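Local coordinates for tubulin-like protein CetZ1 (Haloferax volcanii, PDB 4B46), which binds GTP as a tubulin-like cytoskeletal protein and controls cell shape, being essential for the rod-shaped cells that swim efficiently, at residues N163-D168 and N221-G226; E293-V298 and K316-Q321. All coordinates share one frame; numbering follows the deposited sequence.

Interaction 1. Residues N163-D168 and N221-G226; sequences NLLVFD and NTLAGG
In the tubulin/FtsZ fold the Rossmann-like GTPase domain joins the C-terminal domain, and here Asn163 and Leu165 of the GTPase-domain strand 163-168 meet the end of helix 216-223, with Asn163 and Leu223 carrying the contact. The helix runs out into a type I turn, Leu223 to Gly226, where Gly226 takes a positive phi of 80° that suits glycine. From there the chain enters strand 228-237, the neighbour of 163-168. The side chain of Asn163 leaves the strand with CG anti to the backbone N (chi1 -163°), which carries its amide to the carbonyl of Leu223. ND2 of Asn163 gives a nearly straight hydrogen bond of 2.9 Å to O of Leu223, at an N-H...O angle of 158°, and the acceptor lies close to the amide plane. That same oxygen accepts from N of Gly226 at 3.1 Å, so two donors grip one carbonyl. The other end of the amide is held as well, OD1 of Asn163 bonding to the hydroxyl of Ser229, which should fix which way round the group sits. With an alanine here, the Leu223 carbonyl would probably keep its turn bond but lose its tie to the strand, and Ser229 would lose an amide partner. The Leu223 side chain crosses that of Asn163 at about a right angle, and CD2 of Leu223 lies against the amide, 3.7 Å from CG of Asn163. The same methyl, CD2 of Leu223, makes an apolar contact with CD1 of Leu165 at 4.2 Å.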
ATOM      1  N   ASN A 163       3.708  -9.290   4.045  1.00 15.32           N
ATOM      2  CA  ASN A 163       2.484  -8.673   4.540  1.00 14.79           C
ATOM      3  C   ASN A 163       1.810  -7.967   3.378  1.00 17.20           C
ATOM      4  O   ASN A 163       2.469  -7.361   2.535  1.00 15.19           O
ATOM      5  CB  ASN A 163       2.779  -7.665   5.666  1.00 11.13           C
ATOM      6  CG  ASN A 163       1.531  -7.308   6.479  1.00 15.47           C
ATOM      7  OD1 ASN A 163       0.580  -6.692   5.968  1.00 13.36           O
ATOM      8  ND2 ASN A 163       1.536  -7.694   7.756  1.00 15.43           N
ATOM      9  N   LEU A 164       0.493  -8.059   3.321  1.00 12.83           N
ATOM     10  CA  LEU A 164      -0.233  -7.405   2.251  1.00 13.76           C
ATOM     11  C   LEU A 164      -1.041  -6.244   2.811  1.00 12.60           C
ATOM     12  O   LEU A 164      -2.033  -6.447   3.496  1.00 12.08           O
ATOM     13  CB  LEU A 164      -1.141  -8.402   1.524  1.00 13.69           C
ATOM     14  CG  LEU A 164      -1.975  -7.763   0.412  1.00 16.30           C
ATOM     15  CD1 LEU A 164      -1.058  -7.168  -0.663  1.00 15.50           C
ATOM     16  CD2 LEU A 164      -2.945  -8.781  -0.180  1.00 10.59           C
ATOM     17  N   LEU A 165      -0.571  -5.030   2.551  1.00 11.87           N
ATOM     18  CA  LEU A 165      -1.305  -3.823   2.884  1.00 12.14           C
ATOM     19  C   LEU A 165      -2.393  -3.674   1.833  1.00 16.31           C
ATOM     20  O   LEU A 165      -2.127  -3.832   0.642  1.00 15.60           O
ATOM     21  CB  LEU A 165      -0.393  -2.587   2.818  1.00 11.56           C
ATOM     22  CG  LEU A 165       0.864  -2.363   3.694  1.00 19.91           C
ATOM     23  CD1 LEU A 165       0.506  -1.968   5.110  1.00 28.03           C
ATOM     24  CD2 LEU A 165       1.833  -3.531   3.719  1.00 28.07           C
ATOM     25  N   VAL A 166      -3.609  -3.355   2.264  1.00 12.83           N
ATOM     26  CA  VAL A 166      -4.742  -3.303   1.335  1.00 13.71           C
ATOM     27  C   VAL A 166      -5.413  -1.930   1.329  1.00 17.84           C
ATOM     28  O   VAL A 166      -5.623  -1.314   2.383  1.00 15.85           O
ATOM     29  CB  VAL A 166      -5.780  -4.405   1.662  1.00 12.26           C
ATOM     30  CG1 VAL A 166      -7.025  -4.318   0.741  1.00 11.12           C
ATOM     31  CG2 VAL A 166      -5.138  -5.782   1.580  1.00 13.15           C
ATOM     32  N   PHE A 167      -5.730  -1.453   0.131  1.00 13.76           N
ATOM     33  CA  PHE A 167      -6.594  -0.297  -0.050  1.00 14.90           C
ATOM     34  C   PHE A 167      -7.770  -0.731  -0.923  1.00 20.35           C
ATOM     35  O   PHE A 167      -7.573  -1.246  -2.026  1.00 17.35           O
ATOM     36  CB  PHE A 167      -5.837   0.875  -0.689  1.00 12.28           C
ATOM     37  CG  PHE A 167      -6.643   2.142  -0.759  1.00 14.98           C
ATOM     38  CD1 PHE A 167      -7.511   2.372  -1.818  1.00 17.06           C
ATOM     39  CD2 PHE A 167      -6.543   3.097   0.247  1.00 15.35           C
ATOM     40  CE1 PHE A 167      -8.267   3.535  -1.881  1.00 16.44           C
ATOM     41  CE2 PHE A 167      -7.295   4.262   0.199  1.00 14.24           C
ATOM     42  CZ  PHE A 167      -8.160   4.481  -0.871  1.00 17.04           C
ATOM     43  N   ASP A 168      -8.991  -0.536  -0.430  1.00 19.01           N
ATOM     44  CA  ASP A 168     -10.184  -0.988  -1.149  1.00 18.88           C
ATOM     45  C   ASP A 168     -10.863   0.179  -1.877  1.00 21.14           C
ATOM     46  O   ASP A 168     -11.507   1.014  -1.240  1.00 16.79           O
ATOM     47  CB  ASP A 168     -11.150  -1.648  -0.148  1.00 16.76           C
ATOM     48  CG  ASP A 168     -12.311  -2.379  -0.822  1.00 21.93           C
ATOM     49  OD1 ASP A 168     -12.472  -2.291  -2.063  1.00 17.67           O
ATOM     50  OD2 ASP A 168     -13.067  -3.061  -0.097  1.00 15.81           O
ATOM     51  N   ASN A 221       8.582  -4.801  12.323  1.00 19.62           N
ATOM     52  CA  ASN A 221       8.125  -5.665  13.405  1.00 16.22           C
ATOM     53  C   ASN A 221       6.596  -5.672  13.567  1.00 15.65           C
ATOM     54  O   ASN A 221       6.007  -6.679  13.963  1.00 17.92           O
ATOM     55  CB  ASN A 221       8.841  -5.300  14.710  1.00 20.24           C
ATOM     56  CG  ASN A 221      10.288  -5.747  14.709  1.00 26.40           C
ATOM     57  OD1 ASN A 221      10.680  -6.570  13.889  1.00 24.30           O
ATOM     58  ND2 ASN A 221      11.084  -5.218  15.627  1.00 24.95           N
ATOM     59  N   THR A 222       5.954  -4.560  13.235  1.00 16.04           N
ATOM     60  CA  THR A 222       4.493  -4.520  13.229  1.00 16.64           C
ATOM     61  C   THR A 222       3.913  -5.416  12.130  1.00 23.32           C
ATOM     62  O   THR A 222       2.876  -6.062  12.322  1.00 17.50           O
ATOM     63  CB  THR A 222       3.968  -3.073  13.089  1.00 18.96           C
ATOM     64  OG1 THR A 222       4.442  -2.291  14.188  1.00 15.59           O
ATOM     65  CG2 THR A 222       2.421  -3.036  13.100  1.00 15.19           C
ATOM     66  N   LEU A 223       4.597  -5.470  10.987  1.00 15.23           N
ATOM     67  CA  LEU A 223       4.102  -6.224   9.840  1.00 16.96           C
ATOM     68  C   LEU A 223       4.525  -7.687   9.865  1.00 16.68           C
ATOM     69  O   LEU A 223       4.045  -8.476   9.066  1.00 19.41           O
ATOM     70  CB  LEU A 223       4.599  -5.590   8.538  1.00 15.22           C
ATOM     71  CG  LEU A 223       4.149  -4.159   8.258  1.00 17.49           C
ATOM     72  CD1 LEU A 223       4.920  -3.551   7.105  1.00 16.75           C
ATOM     73  CD2 LEU A 223       2.645  -4.119   7.985  1.00 14.11           C
ATOM     74  N   ALA A 224       5.420  -8.049  10.782  1.00 19.67           N
ATOM     75  CA  ALA A 224       6.122  -9.330  10.690  1.00 19.68           C
ATOM     76  C   ALA A 224       5.232 -10.561  10.815  1.00 26.95           C
ATOM     77  O   ALA A 224       5.579 -11.631  10.309  1.00 24.67           O
ATOM     78  CB  ALA A 224       7.275  -9.393  11.713  1.00 17.11           C
ATOM     79  N   GLY A 225       4.096 -10.424  11.491  1.00 22.93           N
ATOM     80  CA  GLY A 225       3.182 -11.546  11.652  1.00 24.42           C
ATOM     81  C   GLY A 225       2.472 -11.970  10.369  1.00 25.32           C
ATOM     82  O   GLY A 225       1.849 -13.026  10.315  1.00 22.52           O
ATOM     83  N   GLY A 226       2.556 -11.140   9.335  1.00 22.33           N
ATOM     84  CA  GLY A 226       2.004 -11.484   8.032  1.00 20.93           C
ATOM     85  C   GLY A 226       0.504 -11.274   7.908  1.00 20.15           C
ATOM     86  O   GLY A 226      -0.141 -10.720   8.801  1.00 22.58           O
TER

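Interaction 2. Residues E293-V298 and K316-Q321; sequences ERALLV and KWIEEQ
Ile318 sets its CG2 anti to the backbone N and its CG1 anti to the carbonyl carbon (chi1 -71°), and with chi2 extended at 169° the two branches end on different residues of strand 294-301. CG2 of Ile318 rests on CB of Ala295 at 3.8 Å, while CD1 of Ile318 reaches further along the strand to CB of Leu297 at 3.9 Å. Leu297, whose CG is anti to its own backbone N, brings its isopropyl end up to the same methyl: both CD1 and CD2 of Leu297 lie 4.2 Å from CD1 of Ile318. That methyl therefore sits against the branched end of the leucine as well as its CB. Ala295 and Leu297 are two apart on the strand and both point toward the helix, whereas Leu296 between them points away and packs on Ile219 and Thr222 of helix 216-223, on the other side of the sheet. The CA atoms come nearest at Ala295 and Ile318, 7.8 Å apart, consistent with the small side chain at Ala295. This is the first strand and the helix of a beta-alpha-beta unit, 294-301, 308-322 and 326-333, in the C-terminal domain. Val275 of helix 265-280 and Ile344 of strand 339-347 also touch both Leu297 and Ile318, extending the apolar layer. No hydrogen bond or salt bridge crosses between the two segments, so what holds helix to strand here is the fit and burial of aliphatic groups.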
ATOM      1  N   GLU A 293      -3.631  -8.103  15.085  1.00 23.93           N
ATOM      2  CA  GLU A 293      -2.516  -8.761  15.760  1.00 20.84           C
ATOM      3  C   GLU A 293      -1.565  -7.748  16.399  1.00 18.17           C
ATOM      4  O   GLU A 293      -1.148  -7.905  17.544  1.00 20.05           O
ATOM      5  CB  GLU A 293      -1.765  -9.647  14.759  1.00 28.54           C
ATOM      6  CG  GLU A 293      -0.713 -10.551  15.374  1.00 36.25           C
ATOM      7  CD  GLU A 293      -0.067 -11.467  14.345  1.00 42.50           C
ATOM      8  OE1 GLU A 293      -0.596 -11.569  13.214  1.00 36.27           O
ATOM      9  OE2 GLU A 293       0.971 -12.081  14.672  1.00 47.14           O
ATOM     10  N   ARG A 294      -1.213  -6.710  15.651  1.00 19.19           N
ATOM     11  CA  ARG A 294      -0.272  -5.708  16.134  1.00 17.18           C
ATOM     12  C   ARG A 294      -0.709  -4.365  15.592  1.00 22.60           C
ATOM     13  O   ARG A 294      -1.291  -4.299  14.515  1.00 18.36           O
ATOM     14  CB  ARG A 294       1.147  -6.014  15.644  1.00 17.04           C
ATOM     15  CG  ARG A 294       1.724  -7.320  16.146  1.00 18.81           C
ATOM     16  CD  ARG A 294       3.175  -7.463  15.676  1.00 21.41           C
ATOM     17  NE  ARG A 294       3.877  -8.517  16.405  1.00 28.01           N
ATOM     18  CZ  ARG A 294       3.968  -9.777  15.994  1.00 32.40           C
ATOM     19  NH1 ARG A 294       3.405 -10.149  14.849  1.00 33.05           N
ATOM     20  NH2 ARG A 294       4.625 -10.666  16.726  1.00 27.32           N
ATOM     21  N   ALA A 295      -0.438  -3.301  16.344  1.00 18.79           N
ATOM     22  CA  ALA A 295      -0.813  -1.953  15.940  1.00 13.82           C
ATOM     23  C   ALA A 295       0.385  -1.026  16.075  1.00 14.41           C
ATOM     24  O   ALA A 295       1.222  -1.200  16.961  1.00 16.10           O
ATOM     25  CB  ALA A 295      -1.977  -1.436  16.797  1.00 15.76           C
ATOM     26  N   LEU A 296       0.463  -0.042  15.191  1.00 14.21           N
ATOM     27  CA  LEU A 296       1.496   0.970  15.267  1.00 15.84           C
ATOM     28  C   LEU A 296       0.845   2.315  15.065  1.00 15.47           C
ATOM     29  O   LEU A 296       0.144   2.529  14.079  1.00 14.53           O
ATOM     30  CB  LEU A 296       2.548   0.754  14.182  1.00 15.12           C
ATOM     31  CG  LEU A 296       3.566   1.879  13.991  1.00 15.33           C
ATOM     32  CD1 LEU A 296       4.485   2.064  15.221  1.00 21.05           C
ATOM     33  CD2 LEU A 296       4.419   1.638  12.735  1.00 17.81           C
ATOM     34  N   LEU A 297       1.078   3.216  16.009  1.00 15.91           N
ATOM     35  CA  LEU A 297       0.579   4.576  15.933  1.00 20.02           C
ATOM     36  C   LEU A 297       1.701   5.482  15.460  1.00 17.87           C
ATOM     37  O   LEU A 297       2.820   5.421  15.970  1.00 17.38           O
ATOM     38  CB  LEU A 297       0.088   5.032  17.317  1.00 14.46           C
ATOM     39  CG  LEU A 297      -0.283   6.503  17.450  1.00 20.07           C
ATOM     40  CD1 LEU A 297      -1.409   6.857  16.484  1.00 19.14           C
ATOM     41  CD2 LEU A 297      -0.687   6.825  18.901  1.00 20.51           C
ATOM     42  N   VAL A 298       1.397   6.330  14.488  1.00 21.02           N
ATOM     43  CA  VAL A 298       2.369   7.276  13.987  1.00 21.72           C
ATOM     44  C   VAL A 298       1.777   8.679  13.984  1.00 20.24           C
ATOM     45  O   VAL A 298       0.737   8.917  13.366  1.00 19.34           O
ATOM     46  CB  VAL A 298       2.811   6.911  12.552  1.00 24.63           C
ATOM     47  CG1 VAL A 298       3.785   7.954  12.016  1.00 28.08           C
ATOM     48  CG2 VAL A 298       3.440   5.523  12.521  1.00 24.95           C
ATOM     49  N   LYS A 316      -2.385   3.335  24.720  1.00 17.85           N
ATOM     50  CA  LYS A 316      -3.305   2.665  25.645  1.00 23.84           C
ATOM     51  C   LYS A 316      -4.723   2.607  25.085  1.00 20.51           C
ATOM     52  O   LYS A 316      -5.386   1.574  25.151  1.00 23.37           O
ATOM     53  CB  LYS A 316      -3.327   3.356  27.009  1.00 27.02           C
ATOM     54  CG  LYS A 316      -2.052   3.167  27.807  1.00 36.62           C
ATOM     55  CD  LYS A 316      -2.163   3.798  29.182  1.00 33.44           C
ATOM     56  CE  LYS A 316      -0.948   3.468  30.029  1.00 43.42           C
ATOM     57  NZ  LYS A 316      -1.018   4.144  31.361  1.00 51.43           N
ATOM     58  N   TRP A 317      -5.188   3.722  24.541  1.00 18.10           N
ATOM     59  CA  TRP A 317      -6.532   3.762  23.975  1.00 21.44           C
ATOM     60  C   TRP A 317      -6.664   2.774  22.799  1.00 21.93           C
ATOM     61  O   TRP A 317      -7.659   2.054  22.688  1.00 22.00           O
ATOM     62  CB  TRP A 317      -6.909   5.196  23.584  1.00 18.23           C
ATOM     63  CG  TRP A 317      -8.338   5.350  23.118  1.00 20.22           C
ATOM     64  CD1 TRP A 317      -9.431   5.635  23.892  1.00 28.22           C
ATOM     65  CD2 TRP A 317      -8.823   5.222  21.774  1.00 23.88           C
ATOM     66  NE1 TRP A 317     -10.564   5.693  23.108  1.00 21.69           N
ATOM     67  CE2 TRP A 317     -10.216   5.444  21.806  1.00 24.56           C
ATOM     68  CE3 TRP A 317      -8.213   4.939  20.545  1.00 22.77           C
ATOM     69  CZ2 TRP A 317     -11.008   5.392  20.658  1.00 23.67           C
ATOM     70  CZ3 TRP A 317      -9.004   4.893  19.407  1.00 26.59           C
ATOM     71  CH2 TRP A 317     -10.389   5.116  19.475  1.00 23.79           C
ATOM     72  N   ILE A 318      -5.647   2.709  21.947  1.00 18.06           N
ATOM     73  CA  ILE A 318      -5.660   1.756  20.833  1.00 17.00           C
ATOM     74  C   ILE A 318      -5.724   0.313  21.337  1.00 19.23           C
ATOM     75  O   ILE A 318      -6.433  -0.528  20.778  1.00 18.83           O
ATOM     76  CB  ILE A 318      -4.456   1.977  19.883  1.00 16.95           C
ATOM     77  CG1 ILE A 318      -4.657   3.286  19.114  1.00 17.16           C
ATOM     78  CG2 ILE A 318      -4.275   0.797  18.905  1.00 14.39           C
ATOM     79  CD1 ILE A 318      -3.449   3.751  18.349  1.00 15.23           C
ATOM     80  N   GLU A 319      -4.984   0.026  22.399  1.00 16.37           N
ATOM     81  CA  GLU A 319      -5.019  -1.307  22.976  1.00 20.77           C
ATOM     82  C   GLU A 319      -6.428  -1.656  23.483  1.00 19.43           C
ATOM     83  O   GLU A 319      -6.919  -2.763  23.273  1.00 21.86           O
ATOM     84  CB  GLU A 319      -3.979  -1.432  24.093  1.00 20.50           C
ATOM     85  CG  GLU A 319      -4.187  -2.646  24.981  1.00 28.18           C
ATOM     86  CD  GLU A 319      -4.118  -3.952  24.205  1.00 30.38           C
ATOM     87  OE1 GLU A 319      -3.520  -3.978  23.102  1.00 33.23           O
ATOM     88  OE2 GLU A 319      -4.669  -4.956  24.700  1.00 31.69           O
ATOM     89  N   GLU A 320      -7.078  -0.694  24.128  1.00 20.55           N
ATOM     90  CA  GLU A 320      -8.457  -0.860  24.581  1.00 23.91           C
ATOM     91  C   GLU A 320      -9.410  -1.176  23.435  1.00 26.97           C
ATOM     92  O   GLU A 320     -10.309  -2.000  23.582  1.00 29.39           O
ATOM     93  CB  GLU A 320      -8.936   0.395  25.313  1.00 28.48           C
ATOM     94  CG  GLU A 320      -8.134   0.700  26.580  1.00 40.66           C
ATOM     95  CD  GLU A 320      -8.528   2.009  27.234  1.00 50.17           C
ATOM     96  OE1 GLU A 320      -9.735   2.335  27.240  1.00 64.30           O
ATOM     97  OE2 GLU A 320      -7.630   2.713  27.743  1.00 48.79           O
ATOM     98  N   GLN A 321      -9.198  -0.529  22.292  1.00 21.31           N
ATOM     99  CA  GLN A 321     -10.099  -0.664  21.158  1.00 23.46           C
ATOM    100  C   GLN A 321      -9.813  -1.886  20.290  1.00 24.41           C
ATOM    101  O   GLN A 321     -10.656  -2.294  19.498  1.00 27.88           O
ATOM    102  CB  GLN A 321     -10.032   0.595  20.286  1.00 21.90           C
ATOM    103  CG  GLN A 321     -10.413   1.876  21.017  1.00 22.13           C
ATOM    104  CD  GLN A 321     -11.872   1.901  21.427  1.00 24.88           C
ATOM    105  OE1 GLN A 321     -12.739   1.446  20.688  1.00 26.73           O
ATOM    106  NE2 GLN A 321     -12.148   2.434  22.612  1.00 26.99           N
TER

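How the interactions relate
Along the chain, both segments of interaction 1 come before those of interaction 2, and the centres of the two contacts lie 15 Å apart. The two contacts share one mixed sheet, in which strands 163-168, 228-237, 339-347 and 294-301 follow one another, so the sheet runs from the GTPase domain into the C-terminal domain. Helix 216-223 ends in interaction 1 and also packs on the strand of interaction 2: OG1 of Thr222 lies 3.6 Å from CB of Leu296, and O of Asn221 lies 3.4 Å from CD of Arg294. Helix 308-322 lies against the other face of that strand. Interaction 1 thus ties the two domains together, while interaction 2 belongs within the second.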